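Local coordinates for fimbrial structural subunit (Actinomyces naeslundii, PDB 3QDH), which builds the shaft of Actinomyces type 2 fimbriae and, as an adhesin, mediates interactions with streptococci and host cells during oral biofilm development, at residues V6-Q11 and P149-V154; P27-A32 and G100-A105; F40-Q45 and T137-P142; Q184-K189 and K198-D203. All blocks are in the same frame, centred on the assembly; numbering follows the deposited sequence.

Contact 1. Residues V6-Q11 and P149-V154; sequences VEKSIQ and PTSNEV
Two hydrogen bonds from one side-chain amide tie Asn152 to the backbone of Lys8. Asn152 CG stands in the crowded position between backbone N and carbonyl carbon (chi1 63°), which sets the amide against the strand edge. Lys8 N gives its hydrogen to a lone pair of Asn152 OD1 at 2.9 Å, and Asn152 ND2 returns one to Lys8 O at 3.0 Å, so the side chain does the work of a neighbouring strand. Ser151 OG donates to Asn152 O at 2.7 Å and also hydrogen-bonds with Ala123 N. Water joins the backbones further back: one molecule links Val6 N to Thr150 O, another Val6 O to Asn152 N. Val6 O also receives a CA-H...O contact from Ser151 CA at 3.3 Å.

The apolar group centres on Val154, whose CG2 lies 3.6 Å from Ile10 CG1, the two side chains passing antiparallel. The extended Lys8 chain (chi1 -176°) lies roughly perpendicular to Val154.

One link is covalent: Lys8 NZ is joined to Asn121 CG, an intramolecular isopeptide bond, as expected of a CnaA-type fold, and hydrogen-bonds Asp48.

Strand 7-8 thus runs between strand 23-31, its sheet partner, and the segment 149-154, whose Ser151 pairs with Ala123 of strand 118-131.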
loop_
_atom_site.group_PDB
_atom_site.type_symbol
_atom_site.label_atom_id
_atom_site.label_comp_id
_atom_site.label_asym_id
_atom_site.label_seq_id
_atom_site.Cartn_x
_atom_site.Cartn_y
_atom_site.Cartn_z
ATOM N N VAL A 6 0.516 -8.601 -17.785
ATOM C CA VAL A 6 0.431 -8.501 -16.326
ATOM C C VAL A 6 -0.359 -7.269 -15.965
ATOM O O VAL A 6 -0.144 -6.199 -16.541
ATOM C CB VAL A 6 1.811 -8.326 -15.641
ATOM C CG1 VAL A 6 1.764 -8.881 -14.208
ATOM C CG2 VAL A 6 2.909 -8.966 -16.441
ATOM N N GLU A 7 -1.263 -7.411 -15.005
ATOM C CA GLU A 7 -2.073 -6.289 -14.563
ATOM C C GLU A 7 -1.785 -6.013 -13.097
ATOM O O GLU A 7 -1.650 -6.946 -12.297
ATOM C CB GLU A 7 -3.569 -6.565 -14.783
ATOM C CG GLU A 7 -4.006 -6.602 -16.265
ATOM C CD GLU A 7 -3.454 -7.799 -17.019
ATOM O OE1 GLU A 7 -3.731 -8.942 -16.609
ATOM O OE2 GLU A 7 -2.739 -7.624 -18.038
ATOM N N LYS A 8 -1.707 -4.736 -12.739
ATOM C CA LYS A 8 -1.459 -4.368 -11.352
ATOM C C LYS A 8 -2.504 -3.371 -10.864
ATOM O O LYS A 8 -2.939 -2.483 -11.620
ATOM C CB LYS A 8 -0.032 -3.811 -11.191
ATOM C CG LYS A 8 0.362 -3.488 -9.755
ATOM C CD LYS A 8 1.870 -3.265 -9.603
ATOM C CE LYS A 8 2.197 -3.062 -8.121
ATOM N NZ LYS A 8 3.648 -3.026 -7.740
ATOM N N SER A 9 -2.918 -3.542 -9.610
ATOM C CA SER A 9 -3.842 -2.623 -8.954
ATOM C C SER A 9 -3.325 -2.258 -7.565
ATOM O O SER A 9 -2.164 -2.543 -7.223
ATOM C CB SER A 9 -5.241 -3.249 -8.854
ATOM O OG SER A 9 -6.197 -2.285 -8.433
ATOM N N ILE A 10 -4.178 -1.603 -6.779
ATOM C CA ILE A 10 -3.891 -1.280 -5.374
ATOM C C ILE A 10 -5.152 -1.495 -4.534
ATOM O O ILE A 10 -6.239 -1.072 -4.919
ATOM C CB ILE A 10 -3.448 0.206 -5.165
ATOM C CG1 ILE A 10 -2.349 0.624 -6.148
ATOM C CG2 ILE A 10 -2.959 0.428 -3.725
ATOM C CD1 ILE A 10 -2.094 2.152 -6.176
ATOM N N GLN A 11 -5.000 -2.159 -3.394
ATOM C CA GLN A 11 -6.079 -2.284 -2.425
ATOM C C GLN A 11 -6.469 -0.912 -1.868
ATOM O O GLN A 11 -5.596 -0.105 -1.551
ATOM C CB GLN A 11 -5.626 -3.159 -1.253
ATOM C CG GLN A 11 -6.164 -4.574 -1.265
ATOM C CD GLN A 11 -6.429 -5.079 0.146
ATOM O OE1 GLN A 11 -5.599 -4.919 1.039
ATOM N NE2 GLN A 11 -7.600 -5.677 0.355
ATOM N N PRO A 149 7.433 -9.249 -19.971
ATOM C CA PRO A 149 6.123 -8.611 -19.839
ATOM C C PRO A 149 6.013 -7.881 -18.498
ATOM O O PRO A 149 6.333 -8.451 -17.449
ATOM C CB PRO A 149 5.147 -9.787 -19.882
ATOM C CG PRO A 149 5.855 -10.848 -20.629
ATOM C CD PRO A 149 7.307 -10.692 -20.273
ATOM N N THR A 150 5.567 -6.626 -18.553
ATOM C CA THR A 150 5.561 -5.747 -17.395
ATOM C C THR A 150 4.184 -5.085 -17.275
ATOM O O THR A 150 3.551 -4.769 -18.293
ATOM C CB THR A 150 6.679 -4.674 -17.528
ATOM O OG1 THR A 150 7.942 -5.317 -17.724
ATOM C CG2 THR A 150 6.760 -3.783 -16.290
ATOM N N SER A 151 3.719 -4.886 -16.040
ATOM C CA SER A 151 2.403 -4.307 -15.821
ATOM C C SER A 151 2.382 -2.799 -16.059
ATOM O O SER A 151 3.433 -2.143 -16.104
ATOM C CB SER A 151 1.912 -4.582 -14.393
ATOM O OG SER A 151 2.581 -3.760 -13.446
ATOM N N ASN A 152 1.162 -2.283 -16.173
ATOM C CA ASN A 152 0.849 -0.880 -15.919
ATOM C C ASN A 152 1.486 -0.421 -14.596
ATOM O O ASN A 152 1.679 -1.225 -13.667
ATOM C CB ASN A 152 -0.680 -0.701 -15.868
ATOM C CG ASN A 152 -1.329 -1.471 -14.717
ATOM O OD1 ASN A 152 -1.394 -2.712 -14.721
ATOM N ND2 ASN A 152 -1.810 -0.735 -13.718
ATOM N N GLU A 153 1.853 0.857 -14.530
ATOM C CA GLU A 153 2.415 1.431 -13.309
ATOM C C GLU A 153 1.267 1.994 -12.481
ATOM O O GLU A 153 0.434 2.727 -13.013
ATOM C CB GLU A 153 3.438 2.534 -13.639
ATOM C CG GLU A 153 4.236 3.063 -12.422
ATOM C CD GLU A 153 5.175 4.224 -12.760
ATOM O OE1 GLU A 153 4.723 5.223 -13.355
ATOM O OE2 GLU A 153 6.371 4.146 -12.412
ATOM N N VAL A 154 1.217 1.651 -11.191
ATOM C CA VAL A 154 0.221 2.239 -10.292
ATOM C C VAL A 154 0.941 3.208 -9.365
ATOM O O VAL A 154 2.146 3.093 -9.174
ATOM C CB VAL A 154 -0.543 1.195 -9.442
ATOM C CG1 VAL A 154 -1.330 0.213 -10.331
ATOM C CG2 VAL A 154 0.409 0.464 -8.465
HETATM O O HOH W 1 1.754 -6.514 -19.377
HETATM O O HOH W 2 -0.855 -3.963 -17.682
#

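Contact 2. Residues P27-A32 and G100-A105; sequences PVSSTA and GKKVSA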
loop_
_atom_site.group_PDB
_atom_site.type_symbol
_atom_site.label_atom_id
_atom_site.label_comp_id
_atom_site.label_asym_id
_atom_site.label_seq_id
_atom_site.Cartn_x
_atom_site.Cartn_y
_atom_site.Cartn_z
ATOM N N PRO A 27 -2.557 -5.922 -5.540
ATOM C CA PRO A 27 -2.978 -7.099 -6.310
ATOM C C PRO A 27 -2.334 -7.121 -7.702
ATOM O O PRO A 27 -2.363 -6.116 -8.427
ATOM C CB PRO A 27 -4.507 -6.949 -6.388
ATOM C CG PRO A 27 -4.860 -5.996 -5.295
ATOM C CD PRO A 27 -3.698 -5.054 -5.202
ATOM N N VAL A 28 -1.704 -8.248 -8.037
ATOM C CA VAL A 28 -1.021 -8.427 -9.315
ATOM C C VAL A 28 -1.584 -9.692 -9.950
ATOM O O VAL A 28 -1.732 -10.712 -9.266
ATOM C CB VAL A 28 0.534 -8.549 -9.136
ATOM C CG1 VAL A 28 1.199 -9.053 -10.413
ATOM C CG2 VAL A 28 1.147 -7.205 -8.714
ATOM N N SER A 29 -1.929 -9.633 -11.233
ATOM C CA SER A 29 -2.453 -10.821 -11.915
ATOM C C SER A 29 -2.039 -10.941 -13.387
ATOM O O SER A 29 -1.810 -9.946 -14.075
ATOM C CB SER A 29 -3.981 -10.942 -11.758
ATOM O OG SER A 29 -4.655 -9.973 -12.528
ATOM N N SER A 30 -1.946 -12.187 -13.846
ATOM C CA SER A 30 -1.638 -12.492 -15.233
ATOM C C SER A 30 -2.548 -13.629 -15.704
ATOM O O SER A 30 -2.657 -14.670 -15.040
ATOM C CB SER A 30 -0.162 -12.894 -15.359
ATOM O OG SER A 30 0.180 -13.124 -16.719
ATOM N N THR A 31 -3.211 -13.428 -16.837
ATOM C CA THR A 31 -4.086 -14.465 -17.385
ATOM C C THR A 31 -3.222 -15.570 -17.992
ATOM O O THR A 31 -2.358 -15.300 -18.820
ATOM C CB THR A 31 -5.039 -13.895 -18.450
ATOM O OG1 THR A 31 -5.915 -12.939 -17.839
ATOM C CG2 THR A 31 -5.877 -15.018 -19.076
ATOM N N ALA A 32 -3.448 -16.813 -17.555
ATOM C CA ALA A 32 -2.681 -17.946 -18.063
ATOM C C ALA A 32 -2.991 -18.202 -19.542
ATOM O O ALA A 32 -4.165 -18.289 -19.933
ATOM C CB ALA A 32 -2.948 -19.202 -17.214
ATOM N N GLY A 100 -6.668 -19.450 -19.562
ATOM C CA GLY A 100 -7.612 -18.339 -19.397
ATOM C C GLY A 100 -7.907 -17.922 -17.960
ATOM O O GLY A 100 -8.673 -16.980 -17.729
ATOM N N LYS A 101 -7.319 -18.618 -16.988
ATOM C CA LYS A 101 -7.557 -18.295 -15.586
ATOM C C LYS A 101 -6.475 -17.377 -15.042
ATOM O O LYS A 101 -5.306 -17.465 -15.455
ATOM C CB LYS A 101 -7.657 -19.562 -14.724
ATOM C CG LYS A 101 -8.685 -20.606 -15.215
ATOM C CD LYS A 101 -10.134 -20.130 -15.064
ATOM C CE LYS A 101 -11.109 -21.268 -15.398
ATOM N NZ LYS A 101 -12.367 -20.759 -16.013
ATOM N N LYS A 102 -6.855 -16.518 -14.099
ATOM C CA LYS A 102 -5.893 -15.582 -13.513
ATOM C C LYS A 102 -4.976 -16.168 -12.447
ATOM O O LYS A 102 -5.430 -16.762 -11.459
ATOM C CB LYS A 102 -6.590 -14.321 -12.997
ATOM C CG LYS A 102 -6.993 -13.365 -14.113
ATOM C CD LYS A 102 -7.788 -12.179 -13.566
ATOM C CE LYS A 102 -8.546 -11.476 -14.691
ATOM N NZ LYS A 102 -9.707 -10.682 -14.167
ATOM N N VAL A 103 -3.674 -16.000 -12.681
ATOM C CA VAL A 103 -2.635 -16.302 -11.710
ATOM C C VAL A 103 -2.311 -14.987 -11.001
ATOM O O VAL A 103 -1.972 -14.000 -11.665
ATOM C CB VAL A 103 -1.345 -16.795 -12.398
ATOM C CG1 VAL A 103 -0.347 -17.251 -11.351
ATOM C CG2 VAL A 103 -1.645 -17.918 -13.431
ATOM N N SER A 104 -2.400 -14.973 -9.672
ATOM C CA SER A 104 -2.268 -13.720 -8.927
ATOM C C SER A 104 -1.552 -13.831 -7.584
ATOM O O SER A 104 -1.386 -14.918 -7.029
ATOM C CB SER A 104 -3.650 -13.061 -8.745
ATOM O OG SER A 104 -4.502 -13.875 -7.961
ATOM N N ALA A 105 -1.109 -12.680 -7.082
ATOM C CA ALA A 105 -0.618 -12.553 -5.728
ATOM C C ALA A 105 -0.779 -11.105 -5.296
ATOM O O ALA A 105 -0.992 -10.223 -6.127
ATOM C CB ALA A 105 0.838 -12.982 -5.636
#
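Ser29 and Ser104 both hold OG in the crowded position between backbone N and carbonyl carbon (chi1 72° and 64°), and their CB atoms meet at 3.7 Å across a non-hydrogen-bonded pair. Thr31 turns OG1 anti to its carbonyl carbon (chi1 -64°) and CG2 anti to its N, so the hydroxyl lies beside Lys102 CG, at 3.9 Å, while the methyl rests 3.7 Å from Gly100 O. The Lys102 chain extends past Thr31 obliquely, and its CD reaches 4.0 Å from Ser29 OG.

These side chains share one face of an antiparallel ladder between strands 23-31 and 102-111, part of the sheet that also holds strands 7-8 and 57-64 in the Sgo0707 N2-like domain. Val28 with Ala105 and Ser30 with Val103 are the hydrogen-bonded pairs; Val28 N donates to Ala105 O at 2.8 Å, nearly along the C=O axis. Past the strand ends the ladder carries on: Ala32 N bonds Lys101 O at 2.9 Å, and Gly100 N bonds Ala32 O at 2.8 Å.

On the other face Val28, Ser30, Val103 and Ala105 turn inward. Ala32 CB comes 4.2 Å from Val103 CG2, both residues lying against Ile95 of helix 89-96, and Ser30 OG bonds Ser5 O.

Contact 3. Residues F40-Q45 and T137-P142; sequences FYKYFQ and TPEEPP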
loop_
_atom_site.group_PDB
_atom_site.type_symbol
_atom_site.label_atom_id
_atom_site.label_comp_id
_atom_site.label_asym_id
_atom_site.label_seq_id
_atom_site.Cartn_x
_atom_site.Cartn_y
_atom_site.Cartn_z
ATOM N N PHE A 40 4.959 -27.013 -22.511
ATOM C CA PHE A 40 5.022 -26.989 -21.051
ATOM C C PHE A 40 5.792 -25.793 -20.537
ATOM O O PHE A 40 6.696 -25.314 -21.213
ATOM C CB PHE A 40 5.704 -28.258 -20.524
ATOM C CG PHE A 40 5.067 -29.526 -21.006
ATOM C CD1 PHE A 40 4.050 -30.127 -20.275
ATOM C CD2 PHE A 40 5.477 -30.107 -22.199
ATOM C CE1 PHE A 40 3.444 -31.310 -20.724
ATOM C CE2 PHE A 40 4.878 -31.286 -22.666
ATOM C CZ PHE A 40 3.861 -31.886 -21.921
ATOM N N TYR A 41 5.434 -25.317 -19.342
ATOM C CA TYR A 41 6.230 -24.292 -18.645
ATOM C C TYR A 41 7.586 -24.819 -18.178
ATOM O O TYR A 41 7.672 -25.873 -17.545
ATOM C CB TYR A 41 5.491 -23.728 -17.429
ATOM C CG TYR A 41 4.270 -22.920 -17.806
ATOM C CD1 TYR A 41 4.395 -21.651 -18.378
ATOM C CD2 TYR A 41 2.988 -23.434 -17.599
ATOM C CE1 TYR A 41 3.259 -20.907 -18.733
ATOM C CE2 TYR A 41 1.851 -22.698 -17.937
ATOM C CZ TYR A 41 1.996 -21.445 -18.508
ATOM O OH TYR A 41 0.863 -20.754 -18.854
ATOM N N LYS A 42 8.635 -24.060 -18.489
ATOM C CA LYS A 42 9.946 -24.255 -17.873
ATOM C C LYS A 42 9.904 -23.590 -16.511
ATOM O O LYS A 42 10.519 -24.062 -15.542
ATOM C CB LYS A 42 11.043 -23.599 -18.714
ATOM C CG LYS A 42 11.269 -24.198 -20.110
ATOM C CD LYS A 42 12.376 -23.383 -20.795
ATOM C CE LYS A 42 12.336 -23.500 -22.292
ATOM N NZ LYS A 42 13.376 -22.625 -22.923
ATOM N N TYR A 43 9.178 -22.473 -16.441
ATOM C CA TYR A 43 8.994 -21.754 -15.193
ATOM C C TYR A 43 7.881 -20.725 -15.354
ATOM O O TYR A 43 7.469 -20.426 -16.466
ATOM C CB TYR A 43 10.312 -21.068 -14.722
ATOM C CG TYR A 43 10.961 -20.221 -15.796
ATOM C CD1 TYR A 43 10.564 -18.895 -16.010
ATOM C CD2 TYR A 43 11.982 -20.750 -16.599
ATOM C CE1 TYR A 43 11.149 -18.132 -17.050
ATOM C CE2 TYR A 43 12.579 -20.001 -17.617
ATOM C CZ TYR A 43 12.160 -18.700 -17.834
ATOM O OH TYR A 43 12.763 -17.970 -18.831
ATOM N N PHE A 44 7.398 -20.211 -14.232
ATOM C CA PHE A 44 6.379 -19.160 -14.199
ATOM C C PHE A 44 6.531 -18.412 -12.876
ATOM O O PHE A 44 6.338 -18.982 -11.805
ATOM C CB PHE A 44 4.961 -19.766 -14.355
ATOM C CG PHE A 44 3.867 -18.735 -14.535
ATOM C CD1 PHE A 44 3.100 -18.710 -15.701
ATOM C CD2 PHE A 44 3.603 -17.809 -13.539
ATOM C CE1 PHE A 44 2.084 -17.745 -15.873
ATOM C CE2 PHE A 44 2.591 -16.838 -13.700
ATOM C CZ PHE A 44 1.833 -16.816 -14.856
ATOM N N GLN A 45 6.883 -17.128 -12.946
ATOM C CA GLN A 45 7.178 -16.345 -11.751
ATOM C C GLN A 45 6.540 -14.967 -11.837
ATOM O O GLN A 45 6.641 -14.307 -12.869
ATOM C CB GLN A 45 8.703 -16.192 -11.594
ATOM C CG GLN A 45 9.183 -15.396 -10.356
ATOM C CD GLN A 45 10.696 -15.233 -10.351
ATOM O OE1 GLN A 45 11.429 -16.008 -9.717
ATOM N NE2 GLN A 45 11.172 -14.242 -11.083
ATOM N N THR A 137 11.007 -31.286 -16.066
ATOM C CA THR A 137 11.285 -30.664 -14.775
ATOM C C THR A 137 11.458 -29.160 -14.995
ATOM O O THR A 137 12.004 -28.761 -16.030
ATOM C CB THR A 137 12.612 -31.227 -14.180
ATOM O OG1 THR A 137 12.577 -32.653 -14.181
ATOM C CG2 THR A 137 12.867 -30.729 -12.753
ATOM N N PRO A 138 11.008 -28.326 -14.031
ATOM C CA PRO A 138 11.162 -26.870 -14.143
ATOM C C PRO A 138 12.603 -26.406 -14.018
ATOM O O PRO A 138 13.472 -27.155 -13.569
ATOM C CB PRO A 138 10.382 -26.327 -12.938
ATOM C CG PRO A 138 9.606 -27.457 -12.401
ATOM C CD PRO A 138 10.278 -28.705 -12.804
ATOM N N GLU A 139 12.830 -25.158 -14.391
ATOM C CA GLU A 139 14.142 -24.543 -14.313
ATOM C C GLU A 139 14.040 -23.257 -13.514
ATOM O O GLU A 139 12.964 -22.655 -13.432
ATOM C CB GLU A 139 14.643 -24.240 -15.723
ATOM C CG GLU A 139 14.960 -25.494 -16.523
ATOM C CD GLU A 139 15.187 -25.223 -17.997
ATOM O OE1 GLU A 139 14.993 -24.065 -18.442
ATOM O OE2 GLU A 139 15.574 -26.175 -18.718
ATOM N N GLU A 140 15.158 -22.832 -12.931
ATOM C CA GLU A 140 15.190 -21.570 -12.200
ATOM C C GLU A 140 14.974 -20.432 -13.194
ATOM O O GLU A 140 15.656 -20.379 -14.227
ATOM C CB GLU A 140 16.520 -21.386 -11.463
ATOM C CG GLU A 140 16.609 -20.084 -10.652
ATOM C CD GLU A 140 17.925 -19.922 -9.893
ATOM O OE1 GLU A 140 18.906 -20.624 -10.218
ATOM O OE2 GLU A 140 17.974 -19.084 -8.965
ATOM N N PRO A 141 14.008 -19.536 -12.906
ATOM C CA PRO A 141 13.816 -18.381 -13.780
ATOM C C PRO A 141 15.099 -17.532 -13.849
ATOM O O PRO A 141 15.840 -17.466 -12.867
ATOM C CB PRO A 141 12.705 -17.582 -13.086
ATOM C CG PRO A 141 12.058 -18.505 -12.142
ATOM C CD PRO A 141 13.104 -19.511 -11.742
ATOM N N PRO A 142 15.359 -16.887 -14.996
ATOM C CA PRO A 142 16.586 -16.074 -15.089
ATOM C C PRO A 142 16.544 -14.848 -14.171
ATOM O O PRO A 142 15.477 -14.273 -13.954
ATOM C CB PRO A 142 16.634 -15.648 -16.562
ATOM C CG PRO A 142 15.251 -15.833 -17.095
ATOM C CD PRO A 142 14.541 -16.840 -16.224
#
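The long proline-rich connection between strands 118-131 and 154-165 crosses obliquely over strand 39-49, at the corner where that strand turns at Lys42. Only one hydrogen bond joins the two segments: Glu139 N points at Lys42 O from 2.8 Å, in the carbonyl plane and close to straight (164°). Pro138 comes up to the same oxygen, with its CA 3.2 Å from Lys42 O. Beside it the Lys42 and Glu139 side chains run alongside each other in the same direction. Glu139 OE1 rests 3.6 Å from Lys42 CD, on the aliphatic part of the chain; the charges stay apart, as Lys42 NZ makes its salt bridge to Asp128 of strand 118-131, though a weak longer-range attraction to Glu139 is likely.

Tyr43 carries most of the apolar contact. Its CG takes the crowded position between backbone N and carbonyl carbon (chi1 51°), and both prolines lie on the same side of the ring. Pro141 CA sits over the centre of the face in a CH-pi contact, 3.9 Å from the centroid of the Tyr43 ring. Pro142 lies toward the phenol end, its CD 3.4 Å from Tyr43 CZ. Pro141 also packs against the extended side chain of Gln45.

Pro142 O accepts a hydrogen bond from Arg47 NH2, further along the strand. A proline CA over a tyrosine ring is a common CH-pi contact; here it joins the connection to strand 39-49 of the Sgo0707 N2-like domain.

Contact 4. Residues Q184-K189 and K198-D203; sequences QLYKAK and KDKEGD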
loop_
_atom_site.group_PDB
_atom_site.type_symbol
_atom_site.label_atom_id
_atom_site.label_comp_id
_atom_site.label_asym_id
_atom_site.label_seq_id
_atom_site.Cartn_x
_atom_site.Cartn_y
_atom_site.Cartn_z
ATOM N N GLN A 184 -5.158 13.245 18.366
ATOM C CA GLN A 184 -5.566 12.055 17.623
ATOM C C GLN A 184 -6.035 12.477 16.228
ATOM O O GLN A 184 -6.656 13.530 16.071
ATOM C CB GLN A 184 -6.684 11.302 18.359
ATOM C CG GLN A 184 -6.259 10.678 19.692
ATOM C CD GLN A 184 -7.207 9.597 20.179
ATOM O OE1 GLN A 184 -8.426 9.775 20.194
ATOM N NE2 GLN A 184 -6.643 8.469 20.598
ATOM N N LEU A 185 -5.718 11.665 15.220
ATOM C CA LEU A 185 -6.079 11.968 13.833
ATOM C C LEU A 185 -7.254 11.130 13.338
ATOM O O LEU A 185 -7.316 9.924 13.585
ATOM C CB LEU A 185 -4.875 11.783 12.902
ATOM C CG LEU A 185 -3.897 12.954 12.783
ATOM C CD1 LEU A 185 -2.523 12.468 12.346
ATOM C CD2 LEU A 185 -4.429 14.033 11.834
ATOM N N TYR A 186 -8.171 11.784 12.630
ATOM C CA TYR A 186 -9.359 11.126 12.093
ATOM C C TYR A 186 -9.503 11.339 10.589
ATOM O O TYR A 186 -9.051 12.350 10.042
ATOM C CB TYR A 186 -10.626 11.636 12.797
ATOM C CG TYR A 186 -10.794 11.188 14.238
ATOM C CD1 TYR A 186 -10.255 11.935 15.290
ATOM C CD2 TYR A 186 -11.514 10.032 14.552
ATOM C CE1 TYR A 186 -10.419 11.537 16.618
ATOM C CE2 TYR A 186 -11.682 9.622 15.878
ATOM C CZ TYR A 186 -11.132 10.378 16.905
ATOM O OH TYR A 186 -11.293 9.976 18.217
ATOM N N LYS A 187 -10.141 10.374 9.932
ATOM C CA LYS A 187 -10.603 10.534 8.558
ATOM C C LYS A 187 -11.688 11.616 8.513
ATOM O O LYS A 187 -12.570 11.647 9.371
ATOM C CB LYS A 187 -11.166 9.205 8.044
ATOM C CG LYS A 187 -11.776 9.274 6.654
ATOM C CD LYS A 187 -12.652 8.068 6.369
ATOM C CE LYS A 187 -13.392 8.229 5.049
ATOM N NZ LYS A 187 -14.383 9.342 5.082
ATOM N N ALA A 188 -11.604 12.505 7.526
ATOM C CA ALA A 188 -12.625 13.533 7.303
ATOM C C ALA A 188 -13.782 12.978 6.471
ATOM O O ALA A 188 -13.581 12.099 5.630
ATOM C CB ALA A 188 -12.015 14.748 6.618
ATOM N N LYS A 189 -14.988 13.496 6.713
ATOM C CA LYS A 189 -16.190 13.058 5.993
ATOM C C LYS A 189 -16.126 13.499 4.532
ATOM O O LYS A 189 -16.255 12.676 3.625
ATOM C CB LYS A 189 -17.460 13.587 6.672
ATOM C CG LYS A 189 -18.658 12.632 6.602
ATOM C CD LYS A 189 -19.963 13.322 6.982
ATOM C CE LYS A 189 -20.502 14.178 5.832
ATOM N NZ LYS A 189 -21.824 14.804 6.145
ATOM N N LYS A 198 -14.349 20.416 9.811
ATOM C CA LYS A 198 -14.208 19.743 11.111
ATOM C C LYS A 198 -14.901 18.374 11.192
ATOM O O LYS A 198 -14.670 17.618 12.139
ATOM C CB LYS A 198 -14.730 20.642 12.240
ATOM C CG LYS A 198 -13.821 21.804 12.609
ATOM C CD LYS A 198 -14.420 22.621 13.755
ATOM C CE LYS A 198 -13.442 23.654 14.304
ATOM N NZ LYS A 198 -13.022 24.686 13.309
ATOM N N ASP A 199 -15.748 18.066 10.208
ATOM C CA ASP A 199 -16.535 16.824 10.198
ATOM C C ASP A 199 -15.687 15.559 10.047
ATOM O O ASP A 199 -14.941 15.412 9.077
ATOM C CB ASP A 199 -17.609 16.880 9.107
ATOM C CG ASP A 199 -18.813 17.699 9.519
ATOM O OD1 ASP A 199 -18.938 18.852 9.054
ATOM O OD2 ASP A 199 -19.626 17.196 10.324
ATOM N N LYS A 200 -15.826 14.647 11.008
ATOM C CA LYS A 200 -14.996 13.443 11.072
ATOM C C LYS A 200 -15.823 12.160 11.186
ATOM O O LYS A 200 -17.023 12.206 11.475
ATOM C CB LYS A 200 -14.001 13.545 12.241
ATOM C CG LYS A 200 -14.610 13.334 13.631
ATOM C CD LYS A 200 -13.601 13.609 14.744
ATOM C CE LYS A 200 -14.076 13.075 16.093
ATOM N NZ LYS A 200 -15.278 13.785 16.626
ATOM N N GLU A 201 -15.168 11.022 10.949
ATOM C CA GLU A 201 -15.757 9.700 11.177
ATOM C C GLU A 201 -14.667 8.655 11.425
ATOM O O GLU A 201 -13.491 8.886 11.127
ATOM C CB GLU A 201 -16.671 9.279 10.011
ATOM C CG GLU A 201 -15.943 8.895 8.722
ATOM C CD GLU A 201 -16.883 8.455 7.613
ATOM O OE1 GLU A 201 -16.637 8.834 6.448
ATOM O OE2 GLU A 201 -17.869 7.736 7.895
ATOM N N GLY A 202 -15.068 7.513 11.979
ATOM C CA GLY A 202 -14.151 6.397 12.209
ATOM C C GLY A 202 -13.369 6.501 13.505
ATOM O O GLY A 202 -13.555 7.437 14.285
ATOM N N ASP A 203 -12.498 5.522 13.733
ATOM C CA ASP A 203 -11.622 5.510 14.899
ATOM C C ASP A 203 -10.321 6.279 14.619
ATOM O O ASP A 203 -10.011 6.570 13.458
ATOM C CB ASP A 203 -11.323 4.065 15.316
ATOM C CG ASP A 203 -12.522 3.378 15.956
ATOM O OD1 ASP A 203 -13.626 3.969 15.971
ATOM O OD2 ASP A 203 -12.360 2.238 16.448
#
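The chain doubles back so that Ala188 and Lys200 form an antiparallel non-hydrogen-bonded pair, their side chains diverging, with Glu201 N bonded to Lys187 O at 3.1 Å and Lys189 N to Asp199 O at 3.0 Å. Lys200 starts from the crowded position (chi1 75°) and runs alongside Tyr186 in the same direction. Its aliphatic end lies on the ring: Lys200 CE sits over the centre of one face, 3.9 Å from the Tyr186 centroid, and CD is over CG. The ammonium beyond is too far for more than a weak cation-pi attraction. Gly202 O approaches the same ring at its edge, in plane, 3.3 Å from Tyr186 CE2. Tyr186 also packs on Val251 of strand 245-254.

Lys187 and Glu201 also run side by side. Lys187 bends at its last torsion (chi4 -66°), bringing NZ 2.7 Å from Glu201 OE1 in a salt bridge that uses the carboxylate's anti lone pair. The same NZ bonds Ala188 O at 2.9 Å, so two acceptors grip the ammonium and fix the bend.

Strand 182-188 and the short, weakly bonded strand 200-201 form a beta hairpin with a long connection, at the edge of a sheet in the SpaA-like prealbumin (CnaB) domain.

Overall arrangement
Contacts 1 and 2 share one sheet: strand 7-8 pairs with strand 23-31, probably through bonds from Glu7 N to Ser29 O (2.8 Å) and from Ser9 N to Pro27 O (2.9 Å); the centres of contacts 1 and 2 are about 11 Å apart. Contact 3 meets contact 2 where Val103 CG1 packs on Phe44 CE2 at 3.8 Å. The side chains of Pro138 in contact 3 and Val103 in contact 2 lie about 12 and 13 Å from the zinc ion, bound by Asp70, Asp73 and Glu90. Contact 4 belongs to the other domain, on the opposite side of the chain's centre, its centre about 31 Å from that of contact 1 and 49 Å from that of contact 3.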